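Local coordinates for petrobactin biosynthesis protein AsbB (Bacillus anthracis, PDB 3TO3) that catalyses the ATP-dependent condensation of spermidine with citryl-spermidine intermediates in the biosynthesis of the siderophore petrobactin, working as a homodimer, at residues 389-394 against 514-519; 73-78 against 524-529; 412-417 against 533-538. All blocks are in the same frame, centred on the assembly; numbering follows the deposited sequence.

Contact 1. Residues 389-394 against 514-519; sequences GLYAKE and LFNVGE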
ATOM      1  N   GLY B 389      12.844  20.822  19.870  1.00 40.57           N
ATOM      2  CA  GLY B 389      13.000  22.184  19.406  1.00 44.13           C
ATOM      3  C   GLY B 389      14.316  22.818  19.842  1.00 40.37           C
ATOM      4  O   GLY B 389      14.895  23.624  19.122  1.00 48.33           O
ATOM      5  N   LEU B 390      14.803  22.445  21.016  1.00 39.11           N
ATOM      6  CA  LEU B 390      16.016  23.048  21.552  1.00 39.06           C
ATOM      7  C   LEU B 390      17.245  22.911  20.630  1.00 43.02           C
ATOM      8  O   LEU B 390      18.158  23.727  20.679  1.00 48.40           O
ATOM      9  CB  LEU B 390      16.306  22.501  22.936  1.00 37.63           C
ATOM     10  CG  LEU B 390      15.150  22.671  23.945  1.00 43.43           C
ATOM     11  CD1 LEU B 390      15.467  21.967  25.223  1.00 34.40           C
ATOM     12  CD2 LEU B 390      14.760  24.107  24.221  1.00 39.64           C
ATOM     13  N   TYR B 391      17.318  21.827  19.880  1.00 37.30           N
ATOM     14  CA  TYR B 391      18.339  21.660  18.845  1.00 40.63           C
ATOM     15  C   TYR B 391      17.888  21.914  17.409  1.00 39.46           C
ATOM     16  O   TYR B 391      18.625  21.638  16.483  1.00 42.07           O
ATOM     17  CB  TYR B 391      19.131  20.356  19.006  1.00 41.19           C
ATOM     18  CG  TYR B 391      18.316  19.133  19.350  1.00 40.11           C
ATOM     19  CD1 TYR B 391      17.749  18.331  18.343  1.00 34.63           C
ATOM     20  CD2 TYR B 391      18.111  18.759  20.681  1.00 46.69           C
ATOM     21  CE1 TYR B 391      16.995  17.176  18.652  1.00 36.10           C
ATOM     22  CE2 TYR B 391      17.342  17.601  21.004  1.00 42.01           C
ATOM     23  CZ  TYR B 391      16.807  16.814  19.985  1.00 43.99           C
ATOM     24  OH  TYR B 391      16.063  15.679  20.299  1.00 45.46           O
ATOM     25  N   ALA B 392      16.645  22.351  17.217  1.00 37.75           N
ATOM     26  CA  ALA B 392      16.198  22.747  15.872  1.00 40.13           C
ATOM     27  C   ALA B 392      16.900  24.007  15.382  1.00 37.51           C
ATOM     28  O   ALA B 392      17.386  24.801  16.183  1.00 41.89           O
ATOM     29  CB  ALA B 392      14.678  22.951  15.827  1.00 36.28           C
ATOM     30  N   LYS B 393      16.919  24.191  14.068  1.00 43.52           N
ATOM     31  CA  LYS B 393      17.462  25.405  13.458  1.00 49.66           C
ATOM     32  C   LYS B 393      16.454  26.035  12.506  1.00 52.68           C
ATOM     33  O   LYS B 393      15.528  25.366  12.040  1.00 55.79           O
ATOM     34  CB  LYS B 393      18.736  25.087  12.684  1.00 49.94           C
ATOM     35  CG  LYS B 393      19.866  24.582  13.525  1.00 52.49           C
ATOM     36  CD  LYS B 393      20.874  23.912  12.633  1.00 61.14           C
ATOM     37  CE  LYS B 393      21.584  22.787  13.356  1.00 68.96           C
ATOM     38  NZ  LYS B 393      22.925  22.525  12.735  1.00 75.11           N
ATOM     39  N   GLU B 394      16.636  27.327  12.238  1.00 48.45           N
ATOM     40  CA  GLU B 394      15.833  28.074  11.273  1.00 55.17           C
ATOM     41  C   GLU B 394      16.257  27.678   9.865  1.00 58.57           C
ATOM     42  O   GLU B 394      17.360  27.149   9.674  1.00 53.00           O
ATOM     43  CB  GLU B 394      16.020  29.589  11.453  1.00 61.06           C
ATOM     44  CG  GLU B 394      15.645  30.147  12.805  1.00 71.22           C
ATOM     45  CD  GLU B 394      14.131  30.253  13.026  1.00 85.49           C
ATOM     46  OE1 GLU B 394      13.348  29.567  12.326  1.00 87.01           O
ATOM     47  OE2 GLU B 394      13.727  31.034  13.916  1.00 93.87           O
ATOM     48  N   LEU B 514      22.274   9.842  24.057  1.00 46.86           N
ATOM     49  CA  LEU B 514      22.715   9.551  22.712  1.00 40.81           C
ATOM     50  C   LEU B 514      21.747  10.057  21.625  1.00 41.12           C
ATOM     51  O   LEU B 514      22.169  10.768  20.736  1.00 49.44           O
ATOM     52  CB  LEU B 514      23.020   8.047  22.566  1.00 38.17           C
ATOM     53  CG  LEU B 514      23.751   7.577  21.300  1.00 46.64           C
ATOM     54  CD1 LEU B 514      24.339   6.172  21.474  1.00 50.16           C
ATOM     55  CD2 LEU B 514      22.806   7.579  20.125  1.00 40.67           C
ATOM     56  N   PHE B 515      20.466   9.710  21.684  1.00 48.03           N
ATOM     57  CA  PHE B 515      19.534  10.113  20.606  1.00 51.22           C
ATOM     58  C   PHE B 515      18.824  11.442  20.828  1.00 53.53           C
ATOM     59  O   PHE B 515      18.051  11.864  19.983  1.00 63.20           O
ATOM     60  CB  PHE B 515      18.451   9.045  20.332  1.00 47.69           C
ATOM     61  CG  PHE B 515      18.992   7.779  19.750  1.00 66.41           C
ATOM     62  CD1 PHE B 515      19.646   7.787  18.523  1.00 72.82           C
ATOM     63  CD2 PHE B 515      18.866   6.564  20.444  1.00 78.72           C
ATOM     64  CE1 PHE B 515      20.172   6.605  17.991  1.00 87.35           C
ATOM     65  CE2 PHE B 515      19.381   5.371  19.918  1.00 82.20           C
ATOM     66  CZ  PHE B 515      20.036   5.390  18.695  1.00 88.97           C
ATOM     67  N   ASN B 516      19.028  12.072  21.977  1.00 49.02           N
ATOM     68  CA  ASN B 516      18.295  13.283  22.249  1.00 44.41           C
ATOM     69  C   ASN B 516      19.178  14.464  22.723  1.00 46.17           C
ATOM     70  O   ASN B 516      19.511  15.329  21.927  1.00 44.29           O
ATOM     71  CB  ASN B 516      17.223  12.905  23.260  1.00 45.12           C
ATOM     72  CG  ASN B 516      16.433  14.060  23.740  1.00 46.62           C
ATOM     73  OD1 ASN B 516      16.346  15.083  23.075  1.00 44.96           O
ATOM     74  ND2 ASN B 516      15.820  13.904  24.914  1.00 43.76           N
ATOM     75  N   VAL B 517      19.654  14.425  23.966  1.00 49.49           N
ATOM     76  CA  VAL B 517      20.360  15.558  24.566  1.00 46.95           C
ATOM     77  C   VAL B 517      21.690  15.771  23.864  1.00 43.64           C
ATOM     78  O   VAL B 517      22.207  16.871  23.834  1.00 49.42           O
ATOM     79  CB  VAL B 517      20.554  15.372  26.109  1.00 40.52           C
ATOM     80  CG1 VAL B 517      21.610  16.265  26.642  1.00 40.69           C
ATOM     81  CG2 VAL B 517      19.257  15.612  26.869  1.00 41.21           C
ATOM     82  N   GLY B 518      22.214  14.711  23.272  1.00 40.30           N
ATOM     83  CA  GLY B 518      23.469  14.753  22.555  1.00 40.09           C
ATOM     84  C   GLY B 518      23.399  15.606  21.303  1.00 43.20           C
ATOM     85  O   GLY B 518      24.392  16.195  20.905  1.00 47.41           O
ATOM     86  N   GLU B 519      22.228  15.675  20.676  1.00 39.55           N
ATOM     87  CA  GLU B 519      22.052  16.496  19.476  1.00 38.68           C
ATOM     88  C   GLU B 519      22.289  17.967  19.800  1.00 39.89           C
ATOM     89  O   GLU B 519      22.844  18.701  18.991  1.00 44.68           O
ATOM     90  CB  GLU B 519      20.650  16.332  18.900  1.00 36.51           C
ATOM     91  CG  GLU B 519      20.360  14.925  18.379  1.00 45.11           C
ATOM     92  CD  GLU B 519      21.087  14.573  17.066  1.00 55.04           C
ATOM     93  OE1 GLU B 519      21.167  13.351  16.775  1.00 52.47           O
ATOM     94  OE2 GLU B 519      21.559  15.493  16.330  1.00 47.98           O
TER
HETATM   95  O   HOH W   1      16.422  13.505  18.133  1.00 76.72           O
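Y391, an ATP-binding residue in the loop after strand 383-386, reaches the middle of helix 502-528 through F515, N516 and E519. F515 takes part through its backbone: a bound water donates one hydrogen to F515 O, 3.0 Å away, and the other to Y391 OH at 3.1 Å, while the F515 CB points away from the loop and the ring meets Y163 edge-to-face. Next comes N516, at a kinked, wider pi-type turn of the helix. Its CB leaves the helix away from the loop, yet the amide returns to accept a hydrogen bond from Y391 OH at N516 OD1, 2.9 Å. The donor lies 27° out of the carbonyl plane, with N516 OD1 in the plane of the ring at its edge. N516 ND2 is bound in turn to S438 O, which helps fix the amide's rotation. One turn on, E519 lays its CB over the centre of the Y391 ring, 3.6 Å from the centroid, a CH-pi contact; the chain then bends at chi2 (-72°) and carries the carboxylate off to a salt bridge with R80. Y391 OH is thus gripped by N516 OD1, the water and the adenine amino group of ATP. With its proton directed to N516 OD1, the hydroxyl would be left to accept from that amino group, consistent with N516 orienting this tyrosine from the second shell.

Contact 2. Residues 73-78 against 524-529; sequences RERITF and LADKYE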
ATOM      1  N   ARG B  73      33.729  13.247  10.479  1.00 45.47           N
ATOM      2  CA  ARG B  73      34.406  13.159  11.751  1.00 43.96           C
ATOM      3  C   ARG B  73      33.782  12.047  12.587  1.00 41.75           C
ATOM      4  O   ARG B  73      32.595  11.734  12.436  1.00 40.81           O
ATOM      5  CB  ARG B  73      34.215  14.471  12.515  1.00 39.56           C
ATOM      6  CG  ARG B  73      34.847  15.711  11.901  1.00 47.51           C
ATOM      7  CD  ARG B  73      34.342  17.002  12.594  1.00 44.56           C
ATOM      8  NE  ARG B  73      32.988  17.332  12.127  1.00 46.99           N
ATOM      9  CZ  ARG B  73      32.133  18.137  12.754  1.00 46.48           C
ATOM     10  NH1 ARG B  73      32.439  18.710  13.928  1.00 35.80           N
ATOM     11  NH2 ARG B  73      30.956  18.360  12.205  1.00 42.96           N
ATOM     12  N   GLU B  74      34.577  11.498  13.501  1.00 37.78           N
ATOM     13  CA  GLU B  74      34.072  10.657  14.569  1.00 45.93           C
ATOM     14  C   GLU B  74      34.107  11.462  15.875  1.00 52.19           C
ATOM     15  O   GLU B  74      35.173  11.904  16.312  1.00 55.41           O
ATOM     16  CB  GLU B  74      34.928   9.414  14.692  1.00 51.03           C
ATOM     17  CG  GLU B  74      34.371   8.360  15.613  1.00 67.87           C
ATOM     18  CD  GLU B  74      35.115   7.025  15.488  1.00 80.26           C
ATOM     19  OE1 GLU B  74      34.483   5.991  15.132  1.00 81.06           O
ATOM     20  OE2 GLU B  74      36.339   7.015  15.739  1.00 82.78           O
ATOM     21  N   ARG B  75      32.948  11.640  16.508  1.00 42.57           N
ATOM     22  CA  ARG B  75      32.815  12.643  17.578  1.00 36.75           C
ATOM     23  C   ARG B  75      32.898  12.041  18.954  1.00 38.01           C
ATOM     24  O   ARG B  75      32.445  10.913  19.156  1.00 45.89           O
ATOM     25  CB  ARG B  75      31.455  13.271  17.482  1.00 41.33           C
ATOM     26  CG  ARG B  75      31.152  13.739  16.134  1.00 46.23           C
ATOM     27  CD  ARG B  75      31.510  15.179  16.136  1.00 61.50           C
ATOM     28  NE  ARG B  75      30.427  15.855  15.480  1.00 63.79           N
ATOM     29  CZ  ARG B  75      29.991  17.059  15.783  1.00 52.21           C
ATOM     30  NH1 ARG B  75      30.542  17.761  16.775  1.00 39.85           N
ATOM     31  NH2 ARG B  75      28.977  17.534  15.074  1.00 52.75           N
ATOM     32  N   ILE B  76      33.442  12.787  19.915  1.00 39.77           N
ATOM     33  CA  ILE B  76      33.544  12.257  21.264  1.00 41.73           C
ATOM     34  C   ILE B  76      32.160  11.988  21.851  1.00 50.13           C
ATOM     35  O   ILE B  76      32.043  11.222  22.823  1.00 59.85           O
ATOM     36  CB  ILE B  76      34.368  13.147  22.230  1.00 62.98           C
ATOM     37  CG1 ILE B  76      33.507  14.272  22.768  1.00 59.45           C
ATOM     38  CG2 ILE B  76      35.607  13.701  21.569  1.00 64.01           C
ATOM     39  CD1 ILE B  76      33.974  14.753  24.074  1.00 64.75           C
ATOM     40  N   THR B  77      31.095  12.505  21.226  1.00 47.57           N
ATOM     41  CA  THR B  77      29.792  12.271  21.821  1.00 40.79           C
ATOM     42  C   THR B  77      29.301  10.936  21.214  1.00 39.56           C
ATOM     43  O   THR B  77      28.636  10.887  20.195  1.00 35.38           O
ATOM     44  CB  THR B  77      28.842  13.453  21.387  1.00 46.94           C
ATOM     45  OG1 THR B  77      29.212  14.650  22.083  1.00 43.91           O
ATOM     46  CG2 THR B  77      27.327  13.169  21.629  1.00 36.72           C
ATOM     47  N   PHE B  78      29.489   9.878  21.999  1.00 40.33           N
ATOM     48  CA  PHE B  78      29.104   8.498  21.666  1.00 45.50           C
ATOM     49  C   PHE B  78      29.683   7.937  20.402  1.00 45.96           C
ATOM     50  O   PHE B  78      29.177   6.945  19.893  1.00 42.79           O
ATOM     51  CB  PHE B  78      27.578   8.344  21.660  1.00 43.41           C
ATOM     52  CG  PHE B  78      26.969   8.698  22.969  1.00 43.66           C
ATOM     53  CD1 PHE B  78      27.021   7.808  24.014  1.00 45.69           C
ATOM     54  CD2 PHE B  78      26.435   9.956  23.189  1.00 40.35           C
ATOM     55  CE1 PHE B  78      26.509   8.126  25.244  1.00 52.51           C
ATOM     56  CE2 PHE B  78      25.916  10.271  24.434  1.00 45.69           C
ATOM     57  CZ  PHE B  78      25.965   9.361  25.452  1.00 52.16           C
ATOM     58  N   LEU B 524      25.734  23.108  19.795  1.00 44.97           N
ATOM     59  CA  LEU B 524      26.549  24.044  20.530  1.00 41.59           C
ATOM     60  C   LEU B 524      27.980  24.052  19.983  1.00 42.40           C
ATOM     61  O   LEU B 524      28.539  25.126  19.758  1.00 42.24           O
ATOM     62  CB  LEU B 524      26.495  23.762  22.037  1.00 37.22           C
ATOM     63  CG  LEU B 524      25.119  23.966  22.684  1.00 42.16           C
ATOM     64  CD1 LEU B 524      25.227  23.753  24.178  1.00 37.10           C
ATOM     65  CD2 LEU B 524      24.482  25.357  22.375  1.00 38.32           C
ATOM     66  N   ALA B 525      28.560  22.865  19.765  1.00 41.70           N
ATOM     67  CA  ALA B 525      29.909  22.771  19.170  1.00 47.90           C
ATOM     68  C   ALA B 525      30.017  23.418  17.778  1.00 53.82           C
ATOM     69  O   ALA B 525      30.945  24.190  17.499  1.00 49.79           O
ATOM     70  CB  ALA B 525      30.396  21.320  19.092  1.00 35.04           C
ATOM     71  N   ASP B 526      29.091  23.091  16.887  1.00 48.42           N
ATOM     72  CA  ASP B 526      29.291  23.546  15.523  1.00 49.57           C
ATOM     73  C   ASP B 526      28.883  24.994  15.282  1.00 47.50           C
ATOM     74  O   ASP B 526      29.442  25.651  14.436  1.00 49.83           O
ATOM     75  CB  ASP B 526      28.688  22.558  14.525  1.00 58.00           C
ATOM     76  CG  ASP B 526      29.298  21.141  14.671  1.00 64.55           C
ATOM     77  OD1 ASP B 526      30.548  20.995  14.622  1.00 64.85           O
ATOM     78  OD2 ASP B 526      28.524  20.185  14.872  1.00 63.52           O
ATOM     79  N   LYS B 527      27.861  25.455  15.982  1.00 52.99           N
ATOM     80  CA  LYS B 527      27.441  26.845  15.914  1.00 50.37           C
ATOM     81  C   LYS B 527      28.152  27.863  16.816  1.00 52.17           C
ATOM     82  O   LYS B 527      28.291  29.035  16.463  1.00 54.24           O
ATOM     83  CB  LYS B 527      25.927  26.939  16.101  1.00 58.13           C
ATOM     84  CG  LYS B 527      25.153  26.078  15.087  1.00 52.81           C
ATOM     85  CD  LYS B 527      25.491  26.503  13.669  1.00 50.22           C
ATOM     86  CE  LYS B 527      24.354  26.117  12.748  1.00 59.62           C
ATOM     87  NZ  LYS B 527      24.586  26.444  11.304  1.00 69.38           N
ATOM     88  N   TYR B 528      28.371  27.474  18.051  1.00 48.62           N
ATOM     89  CA  TYR B 528      29.030  28.321  19.025  1.00 55.04           C
ATOM     90  C   TYR B 528      30.459  27.992  19.433  1.00 57.16           C
ATOM     91  O   TYR B 528      31.015  28.663  20.300  1.00 55.83           O
ATOM     92  CB  TYR B 528      28.104  28.570  20.217  1.00 52.39           C
ATOM     93  CG  TYR B 528      26.695  28.961  19.780  1.00 47.70           C
ATOM     94  CD1 TYR B 528      26.417  30.243  19.354  1.00 51.90           C
ATOM     95  CD2 TYR B 528      25.665  28.038  19.747  1.00 41.83           C
ATOM     96  CE1 TYR B 528      25.140  30.614  18.940  1.00 59.49           C
ATOM     97  CE2 TYR B 528      24.369  28.400  19.330  1.00 48.05           C
ATOM     98  CZ  TYR B 528      24.125  29.695  18.934  1.00 57.34           C
ATOM     99  OH  TYR B 528      22.879  30.101  18.517  1.00 59.13           O
ATOM    100  N   GLU B 529      31.029  26.918  18.898  1.00 50.10           N
ATOM    101  CA  GLU B 529      32.377  26.520  19.329  1.00 55.91           C
ATOM    102  C   GLU B 529      32.413  26.141  20.800  1.00 52.45           C
ATOM    103  O   GLU B 529      33.447  26.241  21.447  1.00 57.59           O
ATOM    104  CB  GLU B 529      33.404  27.642  19.121  1.00 62.19           C
ATOM    105  CG  GLU B 529      33.275  28.393  17.825  1.00 83.25           C
ATOM    106  CD  GLU B 529      33.278  27.471  16.633  1.00103.63           C
ATOM    107  OE1 GLU B 529      34.326  26.826  16.387  1.00111.40           O
ATOM    108  OE2 GLU B 529      32.231  27.387  15.946  1.00110.10           O
TER
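A salt-bridge network in which two arginines share one aspartate ties the end of strand 65-74, and the loop after it, to the last turn of helix 502-528. The strand belongs to the antiparallel sheet near the N-terminus, so the network fastens that sheet to the helical part of the protein. R73 and R75 come from alternate positions of the chain and lie on the same side of it, facing D526. Each carboxylate oxygen takes one arginine. R73 NH1 donates to D526 OD1 at 3.0 Å, on the syn side but somewhat out of the carboxylate plane. R75 NH2 meets the syn lone pair of D526 OD2 at 2.7 Å, with an N-H...O angle of 149°. The planes do not line up as in a bidentate bridge: the carboxylate is turned 70° from the guanidinium of R73 and 57° from that of R75. Bends at chi2 and chi3 bring the R75 guanidinium roughly face to face with that of R73, whose NH1 stands 3.5 Å above the centre of the R75 guanidinium plane. Such closeness of two cations is presumably paid for by the acids around them. D526 serves both, R73 NE has its strongest polar partner in D84, and E532 takes R75 NH1, while S82 OG binds R75 NE. R75 also borders the helix itself, with A525 CB at the edge of its guanidinium, 4.2 Å from R75 NH1.

Contact 3. Residues 412-417 against 533-538; sequences NWLRLL and ESFWMI. With EDO (1,2-ethanediol), chain H.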
ATOM      1  N   ASN B 412      25.340  29.125  31.523  1.00 38.31           N
ATOM      2  CA  ASN B 412      24.231  29.257  32.470  1.00 44.74           C
ATOM      3  C   ASN B 412      22.954  28.615  31.985  1.00 46.13           C
ATOM      4  O   ASN B 412      22.212  28.037  32.773  1.00 48.11           O
ATOM      5  CB  ASN B 412      23.927  30.715  32.826  1.00 39.89           C
ATOM      6  CG  ASN B 412      25.082  31.388  33.482  1.00 51.31           C
ATOM      7  OD1 ASN B 412      25.937  30.724  34.077  1.00 52.75           O
ATOM      8  ND2 ASN B 412      25.143  32.719  33.366  1.00 52.90           N
ATOM      9  N   TRP B 413      22.681  28.754  30.693  1.00 43.93           N
ATOM     10  CA  TRP B 413      21.448  28.226  30.141  1.00 47.37           C
ATOM     11  C   TRP B 413      21.507  26.697  30.163  1.00 45.87           C
ATOM     12  O   TRP B 413      20.559  26.040  30.552  1.00 51.49           O
ATOM     13  CB  TRP B 413      21.223  28.743  28.716  1.00 45.35           C
ATOM     14  CG  TRP B 413      19.875  28.394  28.154  1.00 41.65           C
ATOM     15  CD1 TRP B 413      18.718  29.115  28.288  1.00 38.53           C
ATOM     16  CD2 TRP B 413      19.538  27.235  27.393  1.00 34.96           C
ATOM     17  NE1 TRP B 413      17.687  28.483  27.650  1.00 36.03           N
ATOM     18  CE2 TRP B 413      18.161  27.327  27.086  1.00 39.96           C
ATOM     19  CE3 TRP B 413      20.273  26.130  26.926  1.00 42.31           C
ATOM     20  CZ2 TRP B 413      17.491  26.343  26.342  1.00 33.76           C
ATOM     21  CZ3 TRP B 413      19.627  25.167  26.200  1.00 38.98           C
ATOM     22  CH2 TRP B 413      18.243  25.279  25.905  1.00 48.29           C
ATOM     23  N   LEU B 414      22.640  26.140  29.769  1.00 41.08           N
ATOM     24  CA  LEU B 414      22.800  24.687  29.734  1.00 38.19           C
ATOM     25  C   LEU B 414      22.727  24.074  31.143  1.00 42.83           C
ATOM     26  O   LEU B 414      22.102  23.041  31.338  1.00 42.85           O
ATOM     27  CB  LEU B 414      24.105  24.315  29.030  1.00 41.12           C
ATOM     28  CG  LEU B 414      24.483  22.846  28.923  1.00 45.71           C
ATOM     29  CD1 LEU B 414      23.422  22.027  28.159  1.00 38.55           C
ATOM     30  CD2 LEU B 414      25.850  22.727  28.282  1.00 38.87           C
ATOM     31  N   ARG B 415      23.333  24.716  32.134  1.00 37.06           N
ATOM     32  CA  ARG B 415      23.181  24.236  33.500  1.00 49.22           C
ATOM     33  C   ARG B 415      21.725  24.256  33.982  1.00 51.31           C
ATOM     34  O   ARG B 415      21.237  23.264  34.521  1.00 46.20           O
ATOM     35  CB  ARG B 415      24.028  25.043  34.456  1.00 50.87           C
ATOM     36  CG  ARG B 415      25.492  24.892  34.201  1.00 51.76           C
ATOM     37  CD  ARG B 415      26.276  25.536  35.333  1.00 49.88           C
ATOM     38  NE  ARG B 415      27.696  25.286  35.156  1.00 55.73           N
ATOM     39  CZ  ARG B 415      28.311  24.194  35.598  1.00 58.16           C
ATOM     40  NH1 ARG B 415      27.620  23.266  36.247  1.00 54.17           N
ATOM     41  NH2 ARG B 415      29.610  24.034  35.400  1.00 57.80           N
ATOM     42  N   LEU B 416      21.032  25.381  33.807  1.00 45.56           N
ATOM     43  CA  LEU B 416      19.609  25.390  34.158  1.00 47.46           C
ATOM     44  C   LEU B 416      18.842  24.305  33.442  1.00 48.71           C
ATOM     45  O   LEU B 416      17.952  23.713  34.036  1.00 52.98           O
ATOM     46  CB  LEU B 416      18.956  26.719  33.860  1.00 46.53           C
ATOM     47  CG  LEU B 416      19.357  27.737  34.901  1.00 61.19           C
ATOM     48  CD1 LEU B 416      19.406  29.154  34.285  1.00 60.67           C
ATOM     49  CD2 LEU B 416      18.402  27.608  36.094  1.00 58.38           C
ATOM     50  N   LEU B 417      19.176  24.058  32.174  1.00 36.34           N
ATOM     51  CA  LEU B 417      18.431  23.101  31.383  1.00 44.31           C
ATOM     52  C   LEU B 417      18.596  21.713  31.992  1.00 48.00           C
ATOM     53  O   LEU B 417      17.623  21.014  32.238  1.00 49.17           O
ATOM     54  CB  LEU B 417      18.885  23.093  29.907  1.00 35.65           C
ATOM     55  CG  LEU B 417      18.125  22.054  29.072  1.00 39.56           C
ATOM     56  CD1 LEU B 417      16.622  22.431  28.830  1.00 37.62           C
ATOM     57  CD2 LEU B 417      18.846  21.776  27.748  1.00 36.70           C
ATOM     58  N   GLU B 533      33.492  18.172  24.957  1.00 43.58           N
ATOM     59  CA  GLU B 533      34.091  17.872  26.263  1.00 51.12           C
ATOM     60  C   GLU B 533      33.506  18.741  27.386  1.00 52.90           C
ATOM     61  O   GLU B 533      33.111  18.213  28.426  1.00 54.47           O
ATOM     62  CB  GLU B 533      35.629  18.016  26.237  1.00 48.20           C
ATOM     63  CG  GLU B 533      36.316  17.117  25.213  1.00 72.16           C
ATOM     64  CD  GLU B 533      36.268  17.671  23.766  1.00 85.70           C
ATOM     65  OE1 GLU B 533      35.292  18.365  23.394  1.00 81.08           O
ATOM     66  OE2 GLU B 533      37.224  17.415  23.000  1.00 93.80           O
ATOM     67  N   SER B 534      33.453  20.057  27.172  1.00 49.02           N
ATOM     68  CA  SER B 534      32.852  20.979  28.158  1.00 48.21           C
ATOM     69  C   SER B 534      31.373  20.664  28.394  1.00 46.44           C
ATOM     70  O   SER B 534      30.902  20.671  29.530  1.00 52.71           O
ATOM     71  CB  SER B 534      32.977  22.449  27.733  1.00 43.05           C
ATOM     72  OG  SER B 534      34.322  22.775  27.494  1.00 57.85           O
ATOM     73  N   PHE B 535      30.638  20.419  27.317  1.00 43.83           N
ATOM     74  CA  PHE B 535      29.226  20.044  27.428  1.00 44.88           C
ATOM     75  C   PHE B 535      29.097  18.855  28.395  1.00 45.57           C
ATOM     76  O   PHE B 535      28.355  18.931  29.375  1.00 39.17           O
ATOM     77  CB  PHE B 535      28.663  19.696  26.043  1.00 41.50           C
ATOM     78  CG  PHE B 535      27.211  19.334  26.039  1.00 36.56           C
ATOM     79  CD1 PHE B 535      26.252  20.248  25.599  1.00 36.27           C
ATOM     80  CD2 PHE B 535      26.801  18.067  26.429  1.00 33.35           C
ATOM     81  CE1 PHE B 535      24.892  19.916  25.581  1.00 40.26           C
ATOM     82  CE2 PHE B 535      25.445  17.714  26.420  1.00 32.81           C
ATOM     83  CZ  PHE B 535      24.489  18.633  25.987  1.00 41.10           C
ATOM     84  N   TRP B 536      29.843  17.778  28.145  1.00 33.81           N
ATOM     85  CA  TRP B 536      29.692  16.581  28.969  1.00 43.09           C
ATOM     86  C   TRP B 536      30.234  16.763  30.388  1.00 46.60           C
ATOM     87  O   TRP B 536      29.732  16.154  31.339  1.00 47.59           O
ATOM     88  CB  TRP B 536      30.223  15.311  28.261  1.00 38.21           C
ATOM     89  CG  TRP B 536      29.385  15.038  27.027  1.00 37.51           C
ATOM     90  CD1 TRP B 536      29.748  15.230  25.716  1.00 40.76           C
ATOM     91  CD2 TRP B 536      28.017  14.609  27.004  1.00 35.67           C
ATOM     92  NE1 TRP B 536      28.685  14.923  24.886  1.00 41.23           N
ATOM     93  CE2 TRP B 536      27.620  14.537  25.655  1.00 36.25           C
ATOM     94  CE3 TRP B 536      27.093  14.262  27.996  1.00 44.60           C
ATOM     95  CZ2 TRP B 536      26.343  14.131  25.280  1.00 41.27           C
ATOM     96  CZ3 TRP B 536      25.823  13.866  27.620  1.00 37.47           C
ATOM     97  CH2 TRP B 536      25.462  13.790  26.275  1.00 39.53           C
HETATM   98  N   MSE B 537      31.238  17.617  30.542  0.58 42.36           N
HETATM   99  CA  MSE B 537      31.735  17.899  31.873  0.58 42.51           C
HETATM  100  C   MSE B 537      30.725  18.690  32.706  0.58 41.72           C
HETATM  101  O   MSE B 537      30.784  18.673  33.925  0.58 45.10           O
HETATM  102  CB  MSE B 537      33.089  18.616  31.824  0.58 43.10           C
HETATM  103  CG  MSE B 537      34.253  17.703  31.417  0.58 48.92           C
HETATM  104 SE   MSE B 537      36.016  18.513  31.709  0.58154.81          SE
HETATM  105  CE  MSE B 537      36.043  19.813  30.266  0.58 43.53           C
ATOM    106  N   ILE B 538      29.807  19.389  32.053  1.00 43.43           N
ATOM    107  CA  ILE B 538      28.755  20.077  32.778  1.00 48.97           C
ATOM    108  C   ILE B 538      27.679  19.108  33.180  1.00 53.78           C
ATOM    109  O   ILE B 538      27.120  19.197  34.272  1.00 53.38           O
ATOM    110  CB  ILE B 538      28.148  21.223  31.968  1.00 45.10           C
ATOM    111  CG1 ILE B 538      29.092  22.433  32.028  1.00 46.87           C
ATOM    112  CG2 ILE B 538      26.773  21.568  32.519  1.00 42.70           C
ATOM    113  CD1 ILE B 538      28.730  23.537  31.094  1.00 49.03           C
TER
HETATM  114  C1  EDO H 620      35.425  25.667  25.603  1.00 84.02           C
HETATM  115  O1  EDO H 620      35.290  24.459  24.877  1.00 88.08           O
HETATM  116  C2  EDO H 620      34.028  26.215  25.812  1.00 84.12           C
HETATM  117  O2  EDO H 620      34.142  27.642  25.784  1.00 93.53           O
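L414 and F535 both set out with CG anti to the backbone N (chi1 178° and -178°), and this brings the leucine branches and the phenyl ring together between two packed helices, 410-432 and 532-547. The short segments run in roughly the same direction, inclined at 40°, with their axes 10.8 Å apart at closest approach. The two side chains cross nearly at right angles: L414 CD1 touches F535 CE1 at 3.6 Å, and L414 CD2 lies 3.7 Å from F535 CD1, so both methyls reach the CD1-CE1 part of the ring. One turn further along, I538 adds its CD1, 4.1 Å from L414 CD2, so that the leucine has an aromatic and an aliphatic neighbour. F535 also packs on V517, A521 and L524 of helix 502-528, making this apolar core a three-helix junction. R415 closes its more exposed border. Its chain runs extended from CG to NE across I538, and its charged end is held by acids: E542 takes NH1, E541 takes NH2 and E411 takes NE. These three salt bridges are consistent with a guanidinium held with one face toward I538. S534 OG, which does not touch 412-417, makes a weak 3.3 Å hydrogen bond to O1 of a 1,2-ethanediol, probably from the crystallisation liquor. I538 CG1 stands over the guanidinium toward its rim, 3.8 Å from R415 NH2.

In the fold
The three contacts cluster on one side of the chain's centre, with centres 12 to 14 Å apart. Contacts 1 and 2 share helix 502-528, and contact 3 uses helix 532-547, which follows it. Along the chain contact 1 is nested inside the long loop closed by contact 2, whereas contact 3 alternates with both. Direct touches join them: V517 O lies against the F535 ring, L390 packs on W413 and L417, and T77 OG1 probably hydrogen-bonds W536 NE1. Helix 502-528 thus has the ATP-binding loop beside its middle and the N-terminal sheet at its end, and through F535 it joins the packing of helices 410-432 and 532-547.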